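Local coordinates for protein DNA polymerase III subunit delta (Bacillus subtilis, PDB 3ZH9) that probably serves as the wrench subunit that opens the ring-shaped beta dimer when the ATP-driven loading complex places it on primed DNA during replication, at residues 83-88 with 95-100. Residues are numbered along the deposited sequence; the frame is centred on the assembly and turned at random.
Sequences PYFLTG and IEHNVS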
loop_
_atom_site.group_PDB
_atom_site.type_symbol
_atom_site.label_atom_id
_atom_site.label_comp_id
_atom_site.label_asym_id
_atom_site.label_seq_id
_atom_site.Cartn_x
_atom_site.Cartn_y
_atom_site.Cartn_z
ATOM N N PRO A 83 11.698 11.810 -8.599
ATOM C CA PRO A 83 12.081 13.218 -8.743
ATOM C C PRO A 83 11.996 13.943 -7.399
ATOM O O PRO A 83 11.096 14.758 -7.198
ATOM C CB PRO A 83 11.041 13.763 -9.734
ATOM C CG PRO A 83 9.859 12.887 -9.550
ATOM C CD PRO A 83 10.392 11.522 -9.216
ATOM N N TYR A 84 12.933 13.640 -6.502
ATOM C CA TYR A 84 12.945 14.187 -5.144
ATOM C C TYR A 84 13.009 15.709 -5.135
ATOM O O TYR A 84 12.576 16.349 -4.183
ATOM C CB TYR A 84 14.110 13.608 -4.326
ATOM C CG TYR A 84 15.430 13.584 -5.063
ATOM C CD1 TYR A 84 16.262 14.704 -5.088
ATOM C CD2 TYR A 84 15.839 12.445 -5.752
ATOM C CE1 TYR A 84 17.475 14.681 -5.784
ATOM C CE2 TYR A 84 17.043 12.413 -6.447
ATOM C CZ TYR A 84 17.854 13.528 -6.457
ATOM O OH TYR A 84 19.045 13.483 -7.146
ATOM N N PHE A 85 13.555 16.281 -6.200
ATOM C CA PHE A 85 13.646 17.728 -6.320
ATOM C C PHE A 85 12.271 18.377 -6.515
ATOM O O PHE A 85 12.170 19.598 -6.568
ATOM C CB PHE A 85 14.581 18.096 -7.473
ATOM C CG PHE A 85 14.349 17.281 -8.716
ATOM C CD1 PHE A 85 13.298 17.579 -9.569
ATOM C CD2 PHE A 85 15.170 16.204 -9.019
ATOM C CE1 PHE A 85 13.074 16.822 -10.703
ATOM C CE2 PHE A 85 14.948 15.447 -10.147
ATOM C CZ PHE A 85 13.902 15.761 -10.996
ATOM N N LEU A 86 11.225 17.561 -6.634
ATOM C CA LEU A 86 9.850 18.066 -6.668
ATOM C C LEU A 86 9.311 18.320 -5.256
ATOM O O LEU A 86 8.300 19.004 -5.083
ATOM C CB LEU A 86 8.927 17.106 -7.424
ATOM C CG LEU A 86 9.154 17.036 -8.935
ATOM C CD1 LEU A 86 8.183 16.060 -9.602
ATOM C CD2 LEU A 86 9.038 18.427 -9.539
ATOM N N THR A 87 9.993 17.756 -4.258
ATOM C CA THR A 87 9.675 17.978 -2.847
ATOM C C THR A 87 10.551 19.084 -2.263
ATOM O O THR A 87 11.289 19.748 -2.988
ATOM C CB THR A 87 9.916 16.711 -2.000
ATOM O OG1 THR A 87 11.325 16.478 -1.875
ATOM C CG2 THR A 87 9.262 15.506 -2.635
ATOM N N GLY A 88 10.481 19.268 -0.948
ATOM C CA GLY A 88 11.295 20.267 -0.275
ATOM C C GLY A 88 12.410 19.688 0.580
ATOM O O GLY A 88 12.908 20.353 1.485
ATOM N N ILE A 95 22.326 13.391 -6.414
ATOM C CA ILE A 95 22.673 13.967 -7.719
ATOM C C ILE A 95 22.024 15.331 -7.977
ATOM O O ILE A 95 20.845 15.537 -7.680
ATOM C CB ILE A 95 22.241 13.026 -8.880
ATOM C CG1 ILE A 95 22.816 11.618 -8.687
ATOM C CG2 ILE A 95 22.647 13.603 -10.237
ATOM C CD1 ILE A 95 22.474 10.655 -9.807
ATOM N N GLU A 96 22.794 16.252 -8.545
ATOM C CA GLU A 96 22.274 17.563 -8.918
ATOM C C GLU A 96 21.819 17.544 -10.371
ATOM O O GLU A 96 22.610 17.791 -11.282
ATOM C CB GLU A 96 23.338 18.645 -8.705
ATOM N N HIS A 97 20.537 17.259 -10.579
ATOM C CA HIS A 97 19.989 17.035 -11.915
ATOM C C HIS A 97 19.814 18.299 -12.750
ATOM O O HIS A 97 20.005 19.414 -12.267
ATOM C CB HIS A 97 18.643 16.315 -11.819
ATOM C CG HIS A 97 18.740 14.919 -11.289
ATOM N ND1 HIS A 97 19.179 13.861 -12.057
ATOM C CD2 HIS A 97 18.443 14.404 -10.072
ATOM C CE1 HIS A 97 19.155 12.756 -11.333
ATOM N NE2 HIS A 97 18.708 13.057 -10.125
ATOM N N ASN A 98 19.490 18.089 -14.021
ATOM C CA ASN A 98 19.160 19.141 -14.967
ATOM C C ASN A 98 17.657 19.367 -15.045
ATOM O O ASN A 98 17.036 19.003 -16.032
ATOM C CB ASN A 98 19.682 18.761 -16.344
ATOM C CG ASN A 98 19.571 19.888 -17.335
ATOM O OD1 ASN A 98 19.335 21.032 -16.967
ATOM N ND2 ASN A 98 19.755 19.569 -18.602
ATOM N N VAL A 99 17.071 19.967 -14.022
ATOM C CA VAL A 99 15.631 20.165 -13.977
ATOM C C VAL A 99 15.120 21.003 -15.150
ATOM O O VAL A 99 14.067 20.711 -15.704
ATOM C CB VAL A 99 15.203 20.784 -12.637
ATOM C CG1 VAL A 99 13.808 21.361 -12.728
ATOM C CG2 VAL A 99 15.292 19.742 -11.539
ATOM N N SER A 100 15.875 22.025 -15.540
ATOM C CA SER A 100 15.439 22.935 -16.607
ATOM C C SER A 100 15.183 22.227 -17.946
ATOM O O SER A 100 14.280 22.596 -18.694
ATOM C CB SER A 100 16.444 24.078 -16.790
ATOM O OG SER A 100 17.707 23.593 -17.222
#
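Phe85 and Val99 make the close-packed half of this contact, in which the connection from strand 76-81 to helix 99-107 folds back on itself. Strands 76-81 and 113-119 are parallel neighbours in the five-stranded sheet of the P-loop NTPase-like region, with that helix between them in the chain, so the contact sits in the loop that opens a beta-alpha-beta crossover. Val99, in the first turn of the helix, lays CG2 over one face of the Phe85 ring, 3.8 Å from the centroid and 22° off the ring normal, a CH-pi contact displaced toward CD1. Pro83 CA lies against the opposite face, also toward the rim, while Leu130 of helix 129-137 touches both Phe85 and Val99. At another part of the rim, Phe85 CE2 comes within 3.6 Å of His97 CD2, the two rings meeting obliquely. His97 in turn meets the end of Tyr84, completing an aromatic cluster of three.

Toward Ile95 the packing gives way to polar, more solvent-accessible chemistry. With its CG held between backbone N and carbonyl carbon (chi1 46°), Tyr84 reaches across the turn, and Tyr84 OH donates to Ile95 O at 2.8 Å. It approaches in the carbonyl plane, on a lone pair, at a C=O...O angle of 123°. Tyr84 OH also lies 3.0 Å from His97 NE2, a nitrogen hydrogen-bonded to Leu54 O. A phenylalanine in place of Tyr84 would probably leave Ile95 O without this donor and the exposed end of the loop freer to move. Apolar contacts thus hold the connection beside the helix start, whereas a directional phenol-to-carbonyl bond ties down its outer end.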